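Side-chain contacts in DUF2442 domain-containing protein (Nitrosomonas europaea, PDB 2AUW), which is of unknown function but carries a DUF2442 domain and may bind DNA: residues P44-A47 against P48-D51; V34-G37 against D38-K42. All coordinates share one frame; numbering follows the deposited sequence. Where two conformers were deposited one is given.

Contact 1: P44-A47 against P48-D51; sequences PDLA and PILD
Leu46 and Ile49 meet where the chain of 44-47 runs straight on into 48-51, coiling as successive i to i+3 turns. The amide of Ile49 reaches back to the carbonyl of Leu46 (N to O 3.0 Å), and that of Leu50 does the same to Ala47 (N to O 2.9 Å). Both donors stand well above the plane of the carbonyl they use, and the bonds are bent, with an N-H...O angle of 143° for the one from Ile49 to Leu46: the tight winding of a 3-10-like coil. Pro48, just before the two donors, has no amide hydrogen to give; its ring begins beside Ala47, whose CB lies 3.5 Å from Pro48 CD. On another side of the coil Leu46 and Ile49 lie side by side and point the same way, touching through branch ends, Leu46 CD2 to Ile49 CD1 at 3.8 Å. Ile49 CG1 is anti to its own carbonyl carbon (chi1 -60°), and an extended chi2 brings CD1 alongside Leu46. Leu50 sets CB 3.2 Å from Ala47 O, beside the carbonyl its own amide engages. This coil joins helix 37-42 to helix 52-55, which Asp51 N-caps; Leu46, Ile49 and Leu50 pack on Leu40 of the former, and Ile49 also meets Trp69 and Phe70.

Contact 2: V34-G37 against D38-K42; sequences VDVG and DILRK
The guanidinium of Arg41 folds back over the first turn of its own helix and lays one face on the carbonyl oxygen of Gly37, which stands 3.2 Å from the plane, over its centre. A bend at chi3 (-84°) turns the chain back to make this possible. The same oxygen accepts the backbone N-H of Arg41, so one residue meets it both through its amide and through the flat of its side chain. Asp35 and Asp38 each adopt two conformers, and the bonds of their carboxylates hold for one of them. In that conformer NH2 of Arg41 forms a salt bridge with OD1 of Asp38 (2.7 Å), which lies at the guanidinium edge, in its plane; NH2 approaches on the anti side of the carboxylate and well out of its plane.

Asp35, in the same way, closes an Asx turn just ahead of the helix: its OD1 takes the amide of Gly37 (N to OD1 2.8 Å), nearly end-on to the C-O bond. With CG anti to the backbone N (chi1 -163°), the carboxylate swings forward to that amide. Water extends its reach, one molecule linking OD1 to the amide of Asp38 and another linking it to Arg41 NH2, while a third accepts from the amide of Ile39.

Val36, the N-cap residue, gives its carbonyl to Leu40 in a nearly straight bond (N to O 3.1 Å, N-H...O 170°). The side chains of Val36 and Leu40 cross at a slant, Val36 CG2 meeting Leu40 CD1 at 3.9 Å, and Val36 CB lies 4.0 Å from Ile39 CG2. In this conformer the first-turn amide of Gly37 is met by the carboxylate and those of Asp38 and Ile39 by water, and the acidic side chains at this helix start would probably be stabilised by its dipole and by nearby Arg41.

In the fold
Contacts 2 and 1 follow each other along the chain, their centres 10 Å apart, and both belong to the DUF2442 region. Leu40 of 38-42 is the main joint between them: its CD2 meets Ile49 CG2 at 3.9 Å, and its CB lies 3.9 Å from Leu50 CD2. The latter methyl also approaches Arg41 CG at 4.0 Å, so the apolar stem of the arginine extends the packing beside its polar head. Contact 2 leads from strand 31-35, outermost in the three-stranded sheet of this chain, into helix 37-42, whereas contact 1 turns the chain onward to helix 52-55. Tyr20 bridges the two regions, bonding the backbone of Val36 and, through its hydroxyl, Leu50 O.

Contact 1: P44-A47 against P48-D51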
ATOM      1  N   PRO B  44     -25.340 -25.485 -12.330  1.00 32.39           N
ATOM      2  CA  PRO B  44     -25.555 -26.433 -13.460  1.00 33.60           C
ATOM      3  C   PRO B  44     -24.457 -26.442 -14.555  1.00 34.31           C
ATOM      4  O   PRO B  44     -24.107 -27.506 -15.079  1.00 35.60           O
ATOM      5  CB  PRO B  44     -26.915 -26.001 -14.027  1.00 33.49           C
ATOM      6  CG  PRO B  44     -27.660 -25.471 -12.794  1.00 32.81           C
ATOM      7  CD  PRO B  44     -26.572 -24.722 -12.009  1.00 32.95           C
ATOM      8  N   ASP B  45     -23.923 -25.279 -14.877  1.00 35.54           N
ATOM      9  CA  ASP B  45     -22.834 -25.137 -15.844  1.00 36.63           C
ATOM     10  C   ASP B  45     -21.565 -25.915 -15.451  1.00 36.31           C
ATOM     11  O   ASP B  45     -20.762 -26.266 -16.318  1.00 36.30           O
ATOM     12  CB  ASP B  45     -22.491 -23.659 -16.001  1.00 38.02           C
ATOM     13  CG  ASP B  45     -23.419 -22.928 -16.948  1.00 42.17           C
ATOM     14  OD1 ASP B  45     -24.459 -23.483 -17.384  1.00 46.94           O
ATOM     15  OD2 ASP B  45     -23.098 -21.766 -17.262  1.00 47.98           O
ATOM     16  N   LEU B  46     -21.391 -26.205 -14.157  1.00 34.77           N
ATOM     17  CA  LEU B  46     -20.197 -26.935 -13.699  1.00 33.80           C
ATOM     18  C   LEU B  46     -20.320 -28.460 -13.633  1.00 33.94           C
ATOM     19  O   LEU B  46     -19.376 -29.138 -13.201  1.00 32.91           O
ATOM     20  CB  LEU B  46     -19.702 -26.364 -12.348  1.00 33.91           C
ATOM     21  CG  LEU B  46     -19.304 -24.885 -12.425  1.00 32.35           C
ATOM     22  CD1 LEU B  46     -18.738 -24.379 -11.103  1.00 34.14           C
ATOM     23  CD2 LEU B  46     -18.323 -24.634 -13.559  1.00 35.19           C
ATOM     24  N   ALA B  47     -21.467 -28.993 -14.069  1.00 33.58           N
ATOM     25  CA  ALA B  47     -21.752 -30.426 -13.988  1.00 34.15           C
ATOM     26  C   ALA B  47     -20.698 -31.339 -14.638  1.00 33.56           C
ATOM     27  O   ALA B  47     -20.367 -32.370 -14.080  1.00 33.92           O
ATOM     28  CB  ALA B  47     -23.154 -30.735 -14.528  1.00 34.57           C
ATOM     29  N   PRO B  48     -20.164 -30.956 -15.810  1.00 34.45           N
ATOM     30  CA  PRO B  48     -19.101 -31.794 -16.412  1.00 34.58           C
ATOM     31  C   PRO B  48     -17.882 -32.027 -15.522  1.00 34.83           C
ATOM     32  O   PRO B  48     -17.214 -33.053 -15.662  1.00 34.52           O
ATOM     33  CB  PRO B  48     -18.700 -31.009 -17.658  1.00 34.48           C
ATOM     34  CG  PRO B  48     -19.909 -30.233 -18.021  1.00 35.08           C
ATOM     35  CD  PRO B  48     -20.490 -29.807 -16.675  1.00 33.62           C
ATOM     36  N   ILE B  49     -17.614 -31.100 -14.594  1.00 34.81           N
ATOM     37  CA  ILE B  49     -16.489 -31.247 -13.658  1.00 34.22           C
ATOM     38  C   ILE B  49     -16.719 -32.351 -12.637  1.00 33.99           C
ATOM     39  O   ILE B  49     -15.765 -32.881 -12.059  1.00 33.62           O
ATOM     40  CB  ILE B  49     -16.084 -29.877 -13.006  1.00 34.17           C
ATOM     41  CG1 ILE B  49     -15.673 -28.901 -14.111  1.00 35.10           C
ATOM     42  CG2 ILE B  49     -14.905 -30.076 -12.052  1.00 33.50           C
ATOM     43  CD1 ILE B  49     -15.753 -27.438 -13.766  1.00 35.69           C
ATOM     44  N   LEU B  50     -17.984 -32.737 -12.452  1.00 34.02           N
ATOM     45  CA  LEU B  50     -18.353 -33.795 -11.509  1.00 34.56           C
ATOM     46  C   LEU B  50     -17.872 -35.202 -11.930  1.00 35.02           C
ATOM     47  O   LEU B  50     -17.773 -36.117 -11.098  1.00 35.13           O
ATOM     48  CB  LEU B  50     -19.875 -33.781 -11.245  1.00 34.32           C
ATOM     49  CG  LEU B  50     -20.475 -32.603 -10.457  1.00 35.15           C
ATOM     50  CD1 LEU B  50     -22.012 -32.714 -10.457  1.00 35.02           C
ATOM     51  CD2 LEU B  50     -19.965 -32.613  -9.020  1.00 30.69           C
ATOM     52  N   ASP B  51     -17.558 -35.356 -13.213  1.00 36.01           N
ATOM     53  CA  ASP B  51     -16.921 -36.566 -13.728  1.00 37.68           C
ATOM     54  C   ASP B  51     -15.523 -36.666 -13.142  1.00 38.30           C
ATOM     55  O   ASP B  51     -14.741 -35.714 -13.277  1.00 38.39           O
ATOM     56  CB  ASP B  51     -16.814 -36.470 -15.246  1.00 38.60           C
ATOM     57  CG  ASP B  51     -16.371 -37.791 -15.905  1.00 40.41           C
ATOM     58  OD1 ASP B  51     -15.947 -38.756 -15.215  1.00 41.56           O
ATOM     59  OD2 ASP B  51     -16.481 -37.859 -17.144  1.00 43.83           O
TER

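Contact 2: V34-G37 against D38-K42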
ATOM      1  N   VAL B  34      -9.346 -28.457   0.481  1.00 23.49           N
ATOM      2  CA  VAL B  34     -10.669 -27.833   0.410  1.00 22.65           C
ATOM      3  C   VAL B  34     -11.582 -28.692  -0.457  1.00 23.35           C
ATOM      4  O   VAL B  34     -11.176 -29.166  -1.540  1.00 23.08           O
ATOM      5  CB  VAL B  34     -10.558 -26.406  -0.187  1.00 22.71           C
ATOM      6  CG1 VAL B  34      -9.994 -26.446  -1.599  1.00 21.92           C
ATOM      7  CG2 VAL B  34     -11.945 -25.651  -0.132  1.00 21.75           C
ATOM      8  N   ASP B  35     -12.816 -28.863  -0.000  0.60 22.93           N
ATOM      9  CA  ASP B  35     -13.820 -29.598  -0.780  0.60 23.53           C
ATOM     10  C   ASP B  35     -14.578 -28.602  -1.641  0.60 23.61           C
ATOM     11  O   ASP B  35     -15.005 -27.533  -1.153  0.60 23.91           O
ATOM     12  CB  ASP B  35     -14.779 -30.313   0.166  0.60 24.42           C
ATOM     13  CG  ASP B  35     -15.575 -31.405  -0.527  0.60 24.22           C
ATOM     14  OD1 ASP B  35     -16.398 -31.098  -1.394  0.60 25.39           O
ATOM     15  OD2 ASP B  35     -15.357 -32.575  -0.199  0.60 29.61           O
ATOM     16  N   VAL B  36     -14.725 -28.926  -2.923  1.00 23.18           N
ATOM     17  CA  VAL B  36     -15.495 -28.085  -3.841  1.00 24.02           C
ATOM     18  C   VAL B  36     -16.725 -28.821  -4.409  1.00 23.70           C
ATOM     19  O   VAL B  36     -17.347 -28.324  -5.320  1.00 24.48           O
ATOM     20  CB  VAL B  36     -14.658 -27.494  -5.012  1.00 23.34           C
ATOM     21  CG1 VAL B  36     -13.648 -26.469  -4.489  1.00 24.92           C
ATOM     22  CG2 VAL B  36     -13.941 -28.628  -5.817  1.00 24.25           C
ATOM     23  N   GLY B  37     -17.023 -30.001  -3.877  1.00 25.33           N
ATOM     24  CA  GLY B  37     -18.116 -30.855  -4.385  1.00 26.95           C
ATOM     25  C   GLY B  37     -19.482 -30.185  -4.284  1.00 28.02           C
ATOM     26  O   GLY B  37     -20.276 -30.221  -5.227  1.00 29.31           O
ATOM     27  N   ASP B  38     -19.736 -29.576  -3.136  0.70 28.65           N
ATOM     28  CA  ASP B  38     -20.998 -28.874  -2.865  0.70 29.70           C
ATOM     29  C   ASP B  38     -21.239 -27.709  -3.847  0.70 29.42           C
ATOM     30  O   ASP B  38     -22.333 -27.578  -4.417  0.70 29.07           O
ATOM     31  CB  ASP B  38     -21.024 -28.376  -1.404  0.70 30.64           C
ATOM     32  CG  ASP B  38     -21.256 -29.498  -0.378  0.70 34.17           C
ATOM     33  OD1 ASP B  38     -21.693 -30.608  -0.753  0.70 36.88           O
ATOM     34  OD2 ASP B  38     -21.031 -29.253   0.841  0.70 39.41           O
ATOM     35  N   ILE B  39     -20.227 -26.864  -4.064  1.00 28.14           N
ATOM     36  CA  ILE B  39     -20.367 -25.744  -4.995  1.00 27.51           C
ATOM     37  C   ILE B  39     -20.524 -26.207  -6.444  1.00 27.63           C
ATOM     38  O   ILE B  39     -21.380 -25.683  -7.168  1.00 27.09           O
ATOM     39  CB  ILE B  39     -19.258 -24.621  -4.848  1.00 28.39           C
ATOM     40  CG1 ILE B  39     -19.505 -23.474  -5.830  1.00 29.73           C
ATOM     41  CG2 ILE B  39     -17.905 -25.181  -5.158  1.00 27.61           C
ATOM     42  CD1 ILE B  39     -20.781 -22.674  -5.620  1.00 34.93           C
ATOM     43  N   LEU B  40     -19.715 -27.184  -6.874  1.00 26.84           N
ATOM     44  CA  LEU B  40     -19.861 -27.754  -8.235  1.00 27.37           C
ATOM     45  C   LEU B  40     -21.308 -28.248  -8.488  1.00 27.44           C
ATOM     46  O   LEU B  40     -21.889 -27.975  -9.541  1.00 27.83           O
ATOM     47  CB  LEU B  40     -18.879 -28.900  -8.434  1.00 27.00           C
ATOM     48  CG  LEU B  40     -17.380 -28.545  -8.509  1.00 26.53           C
ATOM     49  CD1 LEU B  40     -16.578 -29.853  -8.428  1.00 24.75           C
ATOM     50  CD2 LEU B  40     -17.019 -27.750  -9.779  1.00 25.45           C
ATOM     51  N   ARG B  41     -21.878 -28.951  -7.511  1.00 29.11           N
ATOM     52  CA  ARG B  41     -23.247 -29.497  -7.618  1.00 30.51           C
ATOM     53  C   ARG B  41     -24.324 -28.412  -7.718  1.00 30.85           C
ATOM     54  O   ARG B  41     -25.447 -28.658  -8.212  1.00 31.57           O
ATOM     55  CB  ARG B  41     -23.546 -30.355  -6.396  1.00 31.24           C
ATOM     56  CG  ARG B  41     -22.850 -31.688  -6.418  1.00 35.58           C
ATOM     57  CD  ARG B  41     -23.355 -32.578  -5.305  1.00 40.41           C
ATOM     58  NE  ARG B  41     -22.692 -32.327  -4.026  1.00 43.45           N
ATOM     59  CZ  ARG B  41     -21.499 -32.826  -3.688  1.00 44.68           C
ATOM     60  NH1 ARG B  41     -20.829 -33.587  -4.545  1.00 45.07           N
ATOM     61  NH2 ARG B  41     -20.975 -32.557  -2.495  1.00 45.09           N
ATOM     62  N   LYS B  42     -24.017 -27.219  -7.217  1.00 29.70           N
ATOM     63  CA  LYS B  42     -25.011 -26.158  -7.168  1.00 29.91           C
ATOM     64  C   LYS B  42     -25.000 -25.225  -8.369  1.00 30.11           C
ATOM     65  O   LYS B  42     -25.822 -24.301  -8.462  1.00 29.82           O
ATOM     66  CB  LYS B  42     -24.889 -25.371  -5.870  1.00 29.97           C
ATOM     67  CG  LYS B  42     -25.430 -26.145  -4.694  1.00 30.14           C
ATOM     68  CD  LYS B  42     -25.614 -25.232  -3.528  1.00 34.58           C
ATOM     69  CE  LYS B  42     -25.860 -26.009  -2.264  1.00 38.31           C
ATOM     70  NZ  LYS B  42     -26.272 -27.419  -2.519  1.00 41.62           N
TER
HETATM   71  O   HOH W   1     -18.248 -26.667  -1.926  1.00 33.90           O
HETATM   72  O   HOH W   2     -18.049 -28.702  -0.851  1.00 36.47           O
HETATM   73  O   HOH W   3     -18.350 -32.635  -1.488  1.00 41.73           O